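Local atomic coordinates of nucleoporin NUP82 (PDB entry 5CWW), a protein that forms, through its N-terminal beta-propeller domain, part of the nuclear pore complex, probably as a structural component and docking partner for transport factors. Residues 338-343 against 355-360; 183-188 against 291-296. All blocks are in the same frame, centred on the assembly; numbering follows the deposited sequence.

Interaction 1: 338-343 against 355-360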
ATOM      1  N   ASP B 338      10.564 -18.732  19.921  1.00 85.38           N
ATOM      2  CA  ASP B 338      10.479 -19.771  20.948  1.00 97.10           C
ATOM      3  C   ASP B 338      11.502 -19.537  22.056  1.00104.78           C
ATOM      4  O   ASP B 338      11.194 -19.688  23.239  1.00106.23           O
ATOM      5  CB  ASP B 338      10.692 -21.156  20.331  1.00100.29           C
ATOM      6  CG  ASP B 338       9.565 -21.561  19.400  1.00101.96           C
ATOM      7  OD1 ASP B 338       8.407 -21.163  19.650  1.00103.01           O
ATOM      8  OD2 ASP B 338       9.837 -22.283  18.417  1.00102.52           O
ATOM      9  N   ASN B 339      12.715 -19.159  21.663  1.00105.78           N
ATOM     10  CA  ASN B 339      13.797 -18.895  22.605  1.00111.37           C
ATOM     11  C   ASN B 339      13.784 -17.445  23.070  1.00109.57           C
ATOM     12  O   ASN B 339      14.833 -16.826  23.240  1.00111.64           O
ATOM     13  CB  ASN B 339      15.150 -19.226  21.971  1.00118.03           C
ATOM     14  CG  ASN B 339      15.249 -20.674  21.536  1.00121.51           C
ATOM     15  OD1 ASN B 339      14.731 -21.572  22.201  1.00124.47           O
ATOM     16  ND2 ASN B 339      15.916 -20.909  20.411  1.00122.11           N
ATOM     17  N   GLN B 340      12.583 -16.912  23.269  1.00 99.55           N
ATOM     18  CA  GLN B 340      12.406 -15.517  23.647  1.00 88.41           C
ATOM     19  C   GLN B 340      11.344 -15.382  24.732  1.00 90.09           C
ATOM     20  O   GLN B 340      10.239 -15.908  24.604  1.00 85.15           O
ATOM     21  CB  GLN B 340      12.026 -14.684  22.420  1.00 84.09           C
ATOM     22  CG  GLN B 340      11.901 -13.194  22.684  1.00 84.38           C
ATOM     23  CD  GLN B 340      11.426 -12.416  21.470  1.00 83.19           C
ATOM     24  OE1 GLN B 340      10.691 -11.438  21.601  1.00 83.44           O
ATOM     25  NE2 GLN B 340      11.852 -12.837  20.283  1.00 82.57           N
ATOM     26  N   GLU B 341      11.694 -14.674  25.802  1.00105.24           N
ATOM     27  CA  GLU B 341      10.756 -14.403  26.884  1.00114.53           C
ATOM     28  C   GLU B 341      10.078 -13.060  26.634  1.00110.72           C
ATOM     29  O   GLU B 341      10.749 -12.031  26.569  1.00115.99           O
ATOM     30  CB  GLU B 341      11.471 -14.391  28.237  1.00129.91           C
ATOM     31  CG  GLU B 341      11.970 -15.752  28.696  1.00140.36           C
ATOM     32  CD  GLU B 341      10.842 -16.729  28.970  1.00147.54           C
ATOM     33  OE1 GLU B 341      11.078 -17.952  28.874  1.00150.76           O
ATOM     34  OE2 GLU B 341       9.720 -16.277  29.286  1.00149.32           O
ATOM     35  N   PRO B 342       8.741 -13.061  26.492  1.00102.79           N
ATOM     36  CA  PRO B 342       8.045 -11.809  26.184  1.00 95.64           C
ATOM     37  C   PRO B 342       8.028 -10.841  27.357  1.00118.37           C
ATOM     38  O   PRO B 342       7.771 -11.243  28.492  1.00105.33           O
ATOM     39  CB  PRO B 342       6.630 -12.272  25.841  1.00 88.37           C
ATOM     40  CG  PRO B 342       6.453 -13.525  26.613  1.00 89.32           C
ATOM     41  CD  PRO B 342       7.801 -14.186  26.643  1.00 88.04           C
ATOM     42  N   LYS B 343       8.304  -9.573  27.073  1.00144.05           N
ATOM     43  CA  LYS B 343       8.242  -8.534  28.088  1.00140.56           C
ATOM     44  C   LYS B 343       6.819  -8.017  28.256  1.00140.74           C
ATOM     45  O   LYS B 343       6.006  -8.054  27.331  1.00142.91           O
ATOM     46  CB  LYS B 343       9.196  -7.386  27.752  1.00129.31           C
ATOM     47  CG  LYS B 343      10.660  -7.802  27.744  1.00119.31           C
ATOM     48  CD  LYS B 343      11.523  -6.852  26.933  1.00104.59           C
ATOM     49  CE  LYS B 343      11.847  -5.595  27.728  1.00 95.05           C
ATOM     50  NZ  LYS B 343      12.776  -5.869  28.862  1.00 95.86           N
ATOM     51  N   GLU B 355       1.888  -9.157  26.366  1.00103.81           N
ATOM     52  CA  GLU B 355       3.164  -9.681  25.903  1.00 93.16           C
ATOM     53  C   GLU B 355       3.762  -8.863  24.764  1.00 85.66           C
ATOM     54  O   GLU B 355       3.064  -8.488  23.821  1.00 78.45           O
ATOM     55  CB  GLU B 355       2.992 -11.134  25.455  1.00 91.57           C
ATOM     56  CG  GLU B 355       2.558 -12.075  26.567  1.00 93.58           C
ATOM     57  CD  GLU B 355       2.468 -13.519  26.111  1.00 93.55           C
ATOM     58  OE1 GLU B 355       2.507 -13.764  24.886  1.00 91.46           O
ATOM     59  OE2 GLU B 355       2.358 -14.411  26.979  1.00 96.10           O
ATOM     60  N   VAL B 356       5.061  -8.597  24.862  1.00 79.98           N
ATOM     61  CA  VAL B 356       5.783  -7.854  23.839  1.00 74.25           C
ATOM     62  C   VAL B 356       7.008  -8.642  23.398  1.00 70.65           C
ATOM     63  O   VAL B 356       7.873  -8.972  24.210  1.00 72.84           O
ATOM     64  CB  VAL B 356       6.224  -6.466  24.344  1.00 74.19           C
ATOM     65  CG1 VAL B 356       6.953  -5.699  23.245  1.00 71.94           C
ATOM     66  CG2 VAL B 356       5.022  -5.674  24.838  1.00 74.41           C
ATOM     67  N   TYR B 357       7.069  -8.937  22.104  1.00 64.99           N
ATOM     68  CA  TYR B 357       8.192  -9.652  21.516  1.00 62.76           C
ATOM     69  C   TYR B 357       9.024  -8.714  20.653  1.00 61.46           C
ATOM     70  O   TYR B 357       8.553  -7.654  20.245  1.00 60.17           O
ATOM     71  CB  TYR B 357       7.707 -10.830  20.668  1.00 62.51           C
ATOM     72  CG  TYR B 357       6.935 -11.882  21.430  1.00 67.70           C
ATOM     73  CD1 TYR B 357       5.590 -11.708  21.726  1.00 69.25           C
ATOM     74  CD2 TYR B 357       7.549 -13.059  21.839  1.00 70.92           C
ATOM     75  CE1 TYR B 357       4.881 -12.672  22.417  1.00 71.51           C
ATOM     76  CE2 TYR B 357       6.847 -14.029  22.529  1.00 73.54           C
ATOM     77  CZ  TYR B 357       5.513 -13.831  22.814  1.00 74.47           C
ATOM     78  OH  TYR B 357       4.811 -14.792  23.503  1.00 77.64           O
ATOM     79  N   THR B 358      10.262  -9.113  20.382  1.00 60.99           N
ATOM     80  CA  THR B 358      11.110  -8.391  19.444  1.00 61.16           C
ATOM     81  C   THR B 358      11.086  -9.110  18.105  1.00 58.89           C
ATOM     82  O   THR B 358      10.810 -10.308  18.040  1.00 57.42           O
ATOM     83  CB  THR B 358      12.563  -8.280  19.939  1.00 63.47           C
ATOM     84  OG1 THR B 358      13.221  -9.545  19.793  1.00 65.01           O
ATOM     85  CG2 THR B 358      12.605  -7.846  21.398  1.00 65.20           C
ATOM     86  N   ARG B 359      11.355  -8.373  17.033  1.00 59.85           N
ATOM     87  CA  ARG B 359      11.373  -8.965  15.704  1.00 59.49           C
ATOM     88  C   ARG B 359      12.539  -9.939  15.589  1.00 59.19           C
ATOM     89  O   ARG B 359      13.655  -9.610  15.987  1.00 61.55           O
ATOM     90  CB  ARG B 359      11.494  -7.891  14.627  1.00 61.59           C
ATOM     91  CG  ARG B 359      11.373  -8.424  13.208  1.00 63.21           C
ATOM     92  CD  ARG B 359      12.211  -7.611  12.242  1.00 65.08           C
ATOM     93  NE  ARG B 359      11.755  -6.227  12.144  1.00 66.44           N
ATOM     94  CZ  ARG B 359      12.441  -5.160  12.548  1.00 67.86           C
ATOM     95  NH1 ARG B 359      13.641  -5.282  13.099  1.00 68.94           N
ATOM     96  NH2 ARG B 359      11.914  -3.954  12.400  1.00 65.48           N
ATOM     97  N   PRO B 360      12.285 -11.148  15.062  1.00 56.46           N
ATOM     98  CA  PRO B 360      13.405 -12.037  14.746  1.00 57.79           C
ATOM     99  C   PRO B 360      14.403 -11.366  13.810  1.00 60.39           C
ATOM    100  O   PRO B 360      13.991 -10.661  12.886  1.00 60.17           O
ATOM    101  CB  PRO B 360      12.727 -13.226  14.065  1.00 55.22           C
ATOM    102  CG  PRO B 360      11.360 -13.257  14.660  1.00 54.62           C
ATOM    103  CD  PRO B 360      10.985 -11.814  14.861  1.00 53.49           C
TER
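Lys343 and Val356 face each other as an antiparallel hydrogen-bonded pair, where the chain leaving helix 321-338 becomes the outer strand of a small three-stranded sheet. Two backbone bonds define the pairing: Lys343 N gives to Val356 O at 3.0 Å, and Val356 N gives to Lys343 O at 2.7 Å. A CA-H...O contact from Pro342 CA to Val356 O, 3.5 Å, adds a second, weaker approach to the same carbonyl. The side chains of this pair lie on the same face of the sheet, where Val356 also meets Val185, whereas the end of Lys343 turns away.

Further along strand 354-358 the backbone pairing gives way to a side chain. The Gln340 carbonyl oxygen OE1 accepts from Thr358 N at 2.7 Å with an N-H...O angle of 161°, capturing the next amide of the strand that points this way after Val356. CG anti to the backbone N (chi1 -176°) and an extended chain beyond it carry the amide across to the strand. Its other end is also held, NE2 donating to Glu336 O near the end of the helix, which fixes the flip of the group. OE1 additionally lies near the plane of the Tyr357 ring, at its edge.

Apolar contact centres on Pro342, whose CB sits over one face of the Tyr357 ring, 3.8 Å from the centroid and 19° off the normal, a CH-pi contact displaced toward the rim. The same CB touches Glu355 CB, so the proline spans two residues, i and i+2, that share a face of the strand. Ile337 of the helix packs against Tyr357 as well. Beside the proline, Tyr357 OH donates to Glu355 OE1 at 2.9 Å, meeting that oxygen from above the carboxylate plane.

Interaction 2: 183-188 against 291-296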
ATOM      1  N   LEU B 183      -0.031  -5.068  14.831  1.00 49.23           N
ATOM      2  CA  LEU B 183       0.666  -5.712  15.939  1.00 51.85           C
ATOM      3  C   LEU B 183       1.614  -4.753  16.654  1.00 51.70           C
ATOM      4  O   LEU B 183       2.413  -5.171  17.489  1.00 55.14           O
ATOM      5  CB  LEU B 183       1.445  -6.926  15.432  1.00 53.84           C
ATOM      6  CG  LEU B 183       0.634  -7.954  14.639  1.00 54.43           C
ATOM      7  CD1 LEU B 183       1.533  -9.091  14.174  1.00 57.97           C
ATOM      8  CD2 LEU B 183      -0.531  -8.488  15.456  1.00 56.57           C
ATOM      9  N   GLY B 184       1.521  -3.470  16.325  1.00 48.70           N
ATOM     10  CA  GLY B 184       2.371  -2.465  16.939  1.00 47.11           C
ATOM     11  C   GLY B 184       2.083  -2.296  18.417  1.00 50.47           C
ATOM     12  O   GLY B 184       0.925  -2.263  18.826  1.00 50.43           O
ATOM     13  N   VAL B 185       3.141  -2.197  19.218  1.00 52.13           N
ATOM     14  CA  VAL B 185       3.004  -1.984  20.658  1.00 55.98           C
ATOM     15  C   VAL B 185       2.220  -0.700  20.921  1.00 56.08           C
ATOM     16  O   VAL B 185       2.533   0.349  20.358  1.00 53.47           O
ATOM     17  CB  VAL B 185       4.380  -1.906  21.352  1.00 59.38           C
ATOM     18  CG1 VAL B 185       4.219  -1.725  22.857  1.00 62.90           C
ATOM     19  CG2 VAL B 185       5.198  -3.155  21.053  1.00 62.07           C
ATOM     20  N   ASN B 186       1.192  -0.799  21.759  1.00 59.31           N
ATOM     21  CA  ASN B 186       0.331   0.338  22.094  1.00 60.79           C
ATOM     22  C   ASN B 186      -0.345   0.975  20.878  1.00 55.54           C
ATOM     23  O   ASN B 186      -0.882   2.079  20.971  1.00 56.52           O
ATOM     24  CB  ASN B 186       1.133   1.414  22.842  1.00 65.93           C
ATOM     25  CG  ASN B 186       1.710   0.913  24.151  1.00 70.83           C
ATOM     26  OD1 ASN B 186       1.096   0.103  24.845  1.00 73.31           O
ATOM     27  ND2 ASN B 186       2.902   1.393  24.494  1.00 72.70           N
ATOM     28  N   GLY B 187      -0.323   0.274  19.748  0.50 52.68           N
ATOM     29  CA  GLY B 187      -0.871   0.806  18.514  0.50 51.02           C
ATOM     30  C   GLY B 187      -0.168   2.085  18.097  0.50 50.28           C
ATOM     31  O   GLY B 187      -0.782   2.977  17.510  0.50 49.83           O
ATOM     32  N   HIS B 188       1.125   2.171  18.402  1.00 52.31           N
ATOM     33  CA  HIS B 188       1.916   3.365  18.101  1.00 55.54           C
ATOM     34  C   HIS B 188       2.957   3.129  17.008  1.00 54.60           C
ATOM     35  O   HIS B 188       3.815   3.980  16.769  1.00 55.70           O
ATOM     36  CB  HIS B 188       2.603   3.865  19.375  1.00 58.84           C
ATOM     37  CG  HIS B 188       1.660   4.454  20.378  1.00 60.96           C
ATOM     38  ND1 HIS B 188       2.015   4.686  21.689  1.00 63.11           N
ATOM     39  CD2 HIS B 188       0.375   4.867  20.259  1.00 61.61           C
ATOM     40  CE1 HIS B 188       0.991   5.212  22.335  1.00 65.82           C
ATOM     41  NE2 HIS B 188      -0.018   5.333  21.490  1.00 62.80           N
ATOM     42  N   ARG B 291       9.625  -4.191  17.688  1.00 56.40           N
ATOM     43  CA  ARG B 291       8.890  -4.821  18.776  1.00 61.61           C
ATOM     44  C   ARG B 291       7.420  -4.917  18.395  1.00 60.63           C
ATOM     45  O   ARG B 291       6.886  -4.017  17.751  1.00 59.89           O
ATOM     46  CB  ARG B 291       9.069  -4.029  20.071  1.00 69.42           C
ATOM     47  CG  ARG B 291      10.389  -4.297  20.776  1.00 75.41           C
ATOM     48  CD  ARG B 291      10.655  -3.283  21.876  1.00 84.96           C
ATOM     49  NE  ARG B 291      11.332  -2.092  21.368  1.00 91.45           N
ATOM     50  CZ  ARG B 291      12.652  -1.957  21.263  1.00 96.85           C
ATOM     51  NH1 ARG B 291      13.464  -2.942  21.630  1.00 98.97           N
ATOM     52  NH2 ARG B 291      13.166  -0.832  20.788  1.00 98.36           N
ATOM     53  N   TRP B 292       6.769  -6.007  18.790  1.00 58.37           N
ATOM     54  CA  TRP B 292       5.398  -6.271  18.361  1.00 56.46           C
ATOM     55  C   TRP B 292       4.596  -7.026  19.419  1.00 56.91           C
ATOM     56  O   TRP B 292       5.158  -7.712  20.275  1.00 58.38           O
ATOM     57  CB  TRP B 292       5.402  -7.056  17.044  1.00 56.91           C
ATOM     58  CG  TRP B 292       6.172  -8.346  17.094  1.00 58.07           C
ATOM     59  CD1 TRP B 292       7.515  -8.495  17.289  1.00 59.59           C
ATOM     60  CD2 TRP B 292       5.643  -9.668  16.932  1.00 59.52           C
ATOM     61  NE1 TRP B 292       7.853  -9.827  17.265  1.00 61.38           N
ATOM     62  CE2 TRP B 292       6.722 -10.568  17.047  1.00 61.81           C
ATOM     63  CE3 TRP B 292       4.362 -10.179  16.702  1.00 59.66           C
ATOM     64  CZ2 TRP B 292       6.558 -11.946  16.942  1.00 62.19           C
ATOM     65  CZ3 TRP B 292       4.202 -11.549  16.599  1.00 61.46           C
ATOM     66  CH2 TRP B 292       5.293 -12.416  16.718  1.00 62.13           C
ATOM     67  N   THR B 293       3.276  -6.880  19.345  1.00 60.03           N
ATOM     68  CA  THR B 293       2.352  -7.483  20.302  1.00 62.10           C
ATOM     69  C   THR B 293       1.339  -8.361  19.571  1.00 61.38           C
ATOM     70  O   THR B 293       0.453  -7.844  18.894  1.00 60.98           O
ATOM     71  CB  THR B 293       1.599  -6.411  21.108  1.00 67.85           C
ATOM     72  OG1 THR B 293       2.536  -5.636  21.863  1.00 70.12           O
ATOM     73  CG2 THR B 293       0.586  -7.048  22.058  1.00 68.25           C
ATOM     74  N   PRO B 294       1.467  -9.691  19.697  1.00 59.97           N
ATOM     75  CA  PRO B 294       0.494 -10.587  19.066  1.00 58.20           C
ATOM     76  C   PRO B 294      -0.667 -10.935  19.991  1.00 59.47           C
ATOM     77  O   PRO B 294      -0.484 -10.951  21.207  1.00 61.05           O
ATOM     78  CB  PRO B 294       1.326 -11.829  18.762  1.00 58.33           C
ATOM     79  CG  PRO B 294       2.311 -11.877  19.887  1.00 60.09           C
ATOM     80  CD  PRO B 294       2.602 -10.440  20.267  1.00 59.99           C
ATOM     81  N   PRO B 295      -1.850 -11.213  19.426  1.00 59.46           N
ATOM     82  CA  PRO B 295      -2.905 -11.760  20.282  1.00 61.01           C
ATOM     83  C   PRO B 295      -2.543 -13.181  20.707  1.00 63.84           C
ATOM     84  O   PRO B 295      -1.759 -13.825  20.012  1.00 61.37           O
ATOM     85  CB  PRO B 295      -4.145 -11.728  19.386  1.00 59.91           C
ATOM     86  CG  PRO B 295      -3.610 -11.783  17.999  1.00 58.09           C
ATOM     87  CD  PRO B 295      -2.297 -11.051  18.031  1.00 58.29           C
ATOM     88  N   PRO B 296      -3.101 -13.661  21.828  1.00 68.97           N
ATOM     89  CA  PRO B 296      -2.687 -14.921  22.461  1.00 71.72           C
ATOM     90  C   PRO B 296      -2.608 -16.115  21.509  1.00 70.49           C
ATOM     91  O   PRO B 296      -1.843 -17.046  21.762  1.00 71.39           O
ATOM     92  CB  PRO B 296      -3.776 -15.155  23.512  1.00 75.45           C
ATOM     93  CG  PRO B 296      -4.312 -13.807  23.812  1.00 75.38           C
ATOM     94  CD  PRO B 296      -4.238 -13.040  22.531  1.00 72.04           C
TER
HETATM   95  O   HOH W   1       5.628  -1.730  17.707  1.00 53.87           O
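Leu183 and Trp292 lie side by side and point the same way, with Leu183 CD1 3.9 Å from Trp292 CE3. The methyl approaches the six-membered part of the indole obliquely. Trp292 holds CG between its backbone N and carbonyl carbon (chi1 56°), which puts CG, and with it the indole, beside the Leu183 side chain; its NE1 donates to Thr358 O, which anchors the far side of the indole to strand 354-358. The second methyl of Leu183, CD2, reaches the chain that follows: it is 4.0 Å from Pro295 CD, the two side chains crossing at about a right angle, and also touches Thr293 O. Leu183 thus meets Trp292, Thr293 and Pro295, and Met270, Leu288 and Leu298 also touch it.

A second crossing at about a right angle joins Val185 and Thr293. Here CG2 of the valine meets Thr293 OG1 at 3.7 Å and also contacts Arg291 O. That hydroxyl has its polar partner elsewhere, in a weak hydrogen bond with Glu355 O, so its meeting with Val185 is one of packing.

Beside these side chains the backbones are also joined. Thr293 N donates to Leu183 O at 2.7 Å (169° at the hydrogen). Where the chains are farther apart, a water takes over, accepting from Val185 N at 2.9 Å and donating to Arg291 O at 2.6 Å. One direct and one water-mediated bond therefore flank Gly184. The segment 183-188 is the loop between strands 175-180 and 189-194 of one four-stranded antiparallel blade, and 291-296 belongs to an excursion from the next blade along the chain; such neighbouring antiparallel blades, here joined through their loops, are characteristic of a beta-propeller.

The centres of interaction 1 and interaction 2 are about 11 Å apart, on the same side of the chain's centre, and they share one small antiparallel sheet in which strand 354-358 is central and strands 291-292 and 343-345 are its edges. Along the chain they come in series: 183-188 meets 291-296 before 338-343 meets 355-360. They also touch directly, through a probable hydrogen bond of Trp292 N with Tyr357 O and the packing of Tyr357 CD1 on Pro294 CD. This sheet lies in the insertion between strands 281-284 and 369-370 of one blade. Interaction 1 therefore closes the insertion on itself, while interaction 2 ties it to the preceding blade of the propeller.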